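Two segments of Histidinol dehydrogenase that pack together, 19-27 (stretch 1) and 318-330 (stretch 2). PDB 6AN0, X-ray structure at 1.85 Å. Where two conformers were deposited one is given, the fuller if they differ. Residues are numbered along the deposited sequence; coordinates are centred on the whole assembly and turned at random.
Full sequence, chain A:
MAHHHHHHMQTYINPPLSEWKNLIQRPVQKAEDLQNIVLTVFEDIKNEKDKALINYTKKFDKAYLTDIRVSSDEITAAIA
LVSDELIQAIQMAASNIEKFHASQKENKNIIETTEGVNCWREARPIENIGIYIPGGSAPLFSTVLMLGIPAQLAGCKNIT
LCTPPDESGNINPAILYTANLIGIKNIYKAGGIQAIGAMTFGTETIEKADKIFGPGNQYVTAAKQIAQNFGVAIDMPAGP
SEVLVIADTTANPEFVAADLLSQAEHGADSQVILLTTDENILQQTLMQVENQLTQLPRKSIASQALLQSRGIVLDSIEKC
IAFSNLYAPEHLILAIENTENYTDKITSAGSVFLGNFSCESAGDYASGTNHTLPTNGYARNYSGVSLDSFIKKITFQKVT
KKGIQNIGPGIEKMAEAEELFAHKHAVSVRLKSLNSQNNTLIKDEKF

Stretch 1 19-27: EWKNLIQRP
Stretch 2 (318-330) EKCIAFSNLYAPE

A short helical turn is laid against the last three turns of a longer helix, and the contact is built from one large knob, a ridge that receives it, and an arginine that closes the far end. Stretch 2 enters already helical and stays so from Glu318 through Tyr327, with phi/psi near -65/-40; Ala328 then breaks the helix with positive phi (61/70), and Pro329 continues extended at -76/149. Stretch 1 is helical over Trp20 to Leu23, relaxes at Ile24 (-89/-1), and opens out at Gln25 (-74/131) and Arg26 (-71/163). Both run the same way along the contact: the CA atoms of Trp20 and Phe323 lie 7.4 Å apart, and those of Ile24 and Tyr327 close to 5.1 Å, so the backbones converge toward the end of the long helix.

Trp20 is the knob. Its CA-to-CB bond points toward stretch 2, and chi1 m with chi2 at 21° lays the indole into a hollow walled by Lys319, Ala322, Phe323 and Leu326, the i, i+3, i+4, i+7 pattern of a helix surface. Ala322 CB lies 4.3 Å from Trp20 CZ3, and the ring also comes close to the backbone: Trp20 CZ3 is 3.5 Å from Phe323 N, and Trp20 CH2 is 3.6 Å from Lys319 O. Leu326 (m, t) meets the indole edge, CD1 to Trp20 CE3 at 3.6 Å. Phe323 covers one indole face, with its CB 4.2 Å from the centroid of the Trp20 six-membered ring, and its ring turns an edge to that face, planes at 63° and centroids 5.3 Å apart.

With chi1 t and chi2 104°, Phe323 is in turn packed by the next residues of stretch 1. Ile24 (p, t) sets CG2 over one face of its ring, 3.8 Å from Phe323 CZ, while Leu23 (m, t) brings CB to 3.9 Å from Phe323 CE1. The same Ile24 also fills the space beside the following helical turn, its CB 4.0 Å from Tyr327 CD1 and its CG2 4.4 Å from Leu326 CB. These pairings are apolar, so their fit rests on shape.

Polar chemistry is gathered at the end. Gln25 points away and folds back, NE2 donating to Lys21 O at 3.1 Å. Arg26 starts sideways, but its chi angles (m, p, t, then -179°) carry the guanidinium flat onto Tyr327 (chi1 t, chi2 82°): planes 2° apart, centres 3.6 Å apart, a cation-pi stack with CZ nearly above the ring centroid. From there it reaches the C-terminal end of the helix, where carbonyls lack the amide partners of a further turn. Arg26 NH1 and Arg26 NH2 each donate to Tyr327 O at 2.8 Å, and Arg26 NH2 adds a weak bond to Ala328 O at 3.1 Å. The rule is economical: one aromatic residue offers the cation both its ring face and its backbone carbonyl.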

# COMPACT_ATOMS: atom_id res chain seq x y z
N GLU A 19 29.35 -0.59 15.36
CA GLU A 19 29.30 -1.80 14.55
C GLU A 19 27.88 -2.25 14.22
O GLU A 19 27.71 -3.16 13.40
CB GLU A 19 30.05 -2.94 15.26
N TRP A 20 26.86 -1.63 14.82
CA TRP A 20 25.49 -2.10 14.59
C TRP A 20 25.11 -1.98 13.12
O TRP A 20 24.41 -2.85 12.59
CB TRP A 20 24.50 -1.33 15.47
CG TRP A 20 24.58 -1.66 16.92
CD1 TRP A 20 25.63 -2.23 17.58
CD2 TRP A 20 23.56 -1.45 17.90
NE1 TRP A 20 25.33 -2.39 18.91
CE2 TRP A 20 24.06 -1.91 19.13
CE3 TRP A 20 22.28 -0.90 17.86
CZ2 TRP A 20 23.32 -1.85 20.31
CZ3 TRP A 20 21.54 -0.85 19.03
CH2 TRP A 20 22.06 -1.31 20.24
N LYS A 21 25.57 -0.91 12.46
CA LYS A 21 25.30 -0.74 11.03
C LYS A 21 25.67 -2.00 10.25
O LYS A 21 24.97 -2.37 9.30
CB LYS A 21 26.08 0.47 10.50
N ASN A 22 26.74 -2.68 10.65
CA ASN A 22 27.15 -3.89 9.96
C ASN A 22 26.39 -5.12 10.44
O ASN A 22 26.10 -6.02 9.64
CB ASN A 22 28.65 -4.10 10.13
CG ASN A 22 29.45 -2.98 9.53
OD1 ASN A 22 30.29 -2.38 10.19
ND2 ASN A 22 29.16 -2.66 8.27
N LEU A 23 26.03 -5.17 11.72
CA LEU A 23 25.38 -6.36 12.26
C LEU A 23 23.92 -6.48 11.86
O LEU A 23 23.35 -7.56 12.00
CB LEU A 23 25.51 -6.38 13.78
CG LEU A 23 26.96 -6.50 14.26
CD1 LEU A 23 27.03 -6.38 15.78
CD2 LEU A 23 27.56 -7.81 13.79
N ILE A 24 23.29 -5.42 11.34
CA ILE A 24 21.90 -5.50 10.90
C ILE A 24 21.76 -5.95 9.45
O ILE A 24 20.63 -6.09 8.96
CB ILE A 24 21.16 -4.16 11.10
CG1 ILE A 24 21.90 -3.03 10.38
CG2 ILE A 24 21.00 -3.85 12.58
CD1 ILE A 24 21.23 -1.68 10.53
N GLN A 25 22.86 -6.18 8.75
CA GLN A 25 22.80 -6.47 7.32
C GLN A 25 22.28 -7.88 7.04
O GLN A 25 22.76 -8.86 7.63
CB GLN A 25 24.18 -6.29 6.69
CG GLN A 25 24.71 -4.88 6.78
CD GLN A 25 23.86 -3.90 6.01
OE1 GLN A 25 23.25 -4.25 4.99
NE2 GLN A 25 23.81 -2.66 6.49
N ARG A 26 21.31 -7.98 6.15
CA ARG A 26 20.94 -9.27 5.61
C ARG A 26 22.05 -9.77 4.69
O ARG A 26 22.91 -8.99 4.27
CB ARG A 26 19.61 -9.19 4.86
CG ARG A 26 18.38 -9.30 5.75
CD ARG A 26 18.19 -8.05 6.58
NE ARG A 26 16.88 -8.02 7.23
CZ ARG A 26 16.46 -7.02 8.00
NH1 ARG A 26 17.27 -5.99 8.23
NH2 ARG A 26 15.25 -7.06 8.56
N PRO A 27 22.07 -11.07 4.38
CA PRO A 27 22.98 -11.55 3.34
C PRO A 27 22.65 -10.90 2.01
O PRO A 27 21.50 -10.56 1.73
CB PRO A 27 22.74 -13.07 3.31
CG PRO A 27 21.45 -13.28 4.05
CD PRO A 27 21.34 -12.17 5.03
N GLU A 318 16.42 -3.04 26.88
CA GLU A 318 16.17 -1.84 26.09
C GLU A 318 17.19 -1.70 24.96
O GLU A 318 16.82 -1.25 23.87
CB GLU A 318 16.14 -0.58 26.96
CG GLU A 318 14.98 -0.49 27.99
CD GLU A 318 13.55 -0.68 27.42
OE1 GLU A 318 12.75 -1.30 28.12
OE2 GLU A 318 13.21 -0.20 26.32
N LYS A 319 18.45 -2.12 25.17
CA LYS A 319 19.41 -2.11 24.07
C LYS A 319 19.02 -3.13 23.00
O LYS A 319 19.15 -2.86 21.80
CB LYS A 319 20.82 -2.41 24.58
CG LYS A 319 21.76 -1.24 24.51
CD LYS A 319 23.13 -1.63 25.02
CE LYS A 319 23.97 -0.41 25.36
NZ LYS A 319 25.28 -0.81 25.92
N CYS A 320 18.56 -4.31 23.42
CA CYS A 320 18.12 -5.32 22.46
C CYS A 320 16.98 -4.80 21.59
O CYS A 320 16.97 -5.01 20.37
CB CYS A 320 17.69 -6.60 23.18
SG CYS A 320 19.01 -7.52 24.01
N ILE A 321 16.00 -4.12 22.21
CA ILE A 321 14.88 -3.55 21.47
C ILE A 321 15.38 -2.50 20.48
O ILE A 321 14.91 -2.43 19.34
CB ILE A 321 13.85 -2.93 22.44
CG1 ILE A 321 13.25 -4.00 23.37
CG2 ILE A 321 12.76 -2.19 21.68
CD1 ILE A 321 12.19 -4.85 22.73
N ALA A 322 16.34 -1.67 20.90
CA ALA A 322 16.88 -0.65 20.01
C ALA A 322 17.58 -1.28 18.82
O ALA A 322 17.42 -0.83 17.68
CB ALA A 322 17.82 0.29 20.77
N PHE A 323 18.36 -2.35 19.05
CA PHE A 323 18.93 -3.09 17.93
C PHE A 323 17.82 -3.65 17.03
O PHE A 323 17.89 -3.54 15.80
CB PHE A 323 19.83 -4.22 18.44
CG PHE A 323 20.58 -4.95 17.36
CD1 PHE A 323 21.93 -4.72 17.16
CD2 PHE A 323 19.93 -5.88 16.54
CE1 PHE A 323 22.63 -5.39 16.17
CE2 PHE A 323 20.62 -6.55 15.55
CZ PHE A 323 21.98 -6.30 15.36
N SER A 324 16.79 -4.25 17.64
CA SER A 324 15.72 -4.84 16.84
C SER A 324 15.02 -3.79 15.99
O SER A 324 14.65 -4.05 14.84
CB SER A 324 14.71 -5.54 17.76
OG SER A 324 13.69 -6.18 17.00
N ASN A 325 14.82 -2.59 16.55
CA ASN A 325 14.14 -1.53 15.81
C ASN A 325 14.97 -1.05 14.62
O ASN A 325 14.41 -0.68 13.58
CB ASN A 325 13.81 -0.36 16.75
CG ASN A 325 12.66 -0.67 17.71
OD1 ASN A 325 11.80 -1.52 17.44
ND2 ASN A 325 12.62 0.05 18.84
N LEU A 326 16.30 -1.09 14.74
CA LEU A 326 17.16 -0.79 13.60
C LEU A 326 17.14 -1.91 12.56
O LEU A 326 17.23 -1.64 11.35
CB LEU A 326 18.60 -0.54 14.08
CG LEU A 326 18.84 0.68 14.96
CD1 LEU A 326 20.31 0.79 15.36
CD2 LEU A 326 18.39 1.94 14.27
N TYR A 327 17.03 -3.17 13.01
CA TYR A 327 17.04 -4.31 12.09
C TYR A 327 15.70 -4.45 11.35
O TYR A 327 15.67 -4.81 10.16
CB TYR A 327 17.35 -5.58 12.87
CG TYR A 327 17.39 -6.86 12.06
CD1 TYR A 327 18.53 -7.22 11.34
CD2 TYR A 327 16.30 -7.71 12.02
CE1 TYR A 327 18.56 -8.40 10.60
CE2 TYR A 327 16.32 -8.89 11.29
CZ TYR A 327 17.45 -9.23 10.58
OH TYR A 327 17.47 -10.39 9.86
N ALA A 328 14.58 -4.18 12.05
CA ALA A 328 13.21 -4.24 11.53
C ALA A 328 12.88 -5.65 11.06
O ALA A 328 12.72 -5.89 9.85
CB ALA A 328 13.01 -3.22 10.41
N PRO A 329 12.75 -6.61 11.98
CA PRO A 329 12.63 -8.02 11.59
C PRO A 329 11.24 -8.38 11.06
O PRO A 329 10.22 -7.82 11.47
CB PRO A 329 12.91 -8.77 12.90
CG PRO A 329 12.40 -7.80 13.98
CD PRO A 329 12.77 -6.42 13.44
N GLU A 330 11.22 -9.34 10.14
CA GLU A 330 9.94 -9.90 9.70
C GLU A 330 9.17 -10.50 10.89
O GLU A 330 7.97 -10.23 11.07
CB GLU A 330 10.17 -10.97 8.63
CG GLU A 330 8.88 -11.59 8.12
CD GLU A 330 9.09 -12.89 7.38
OE1 GLU A 330 10.17 -13.49 7.52
OE2 GLU A 330 8.16 -13.33 6.67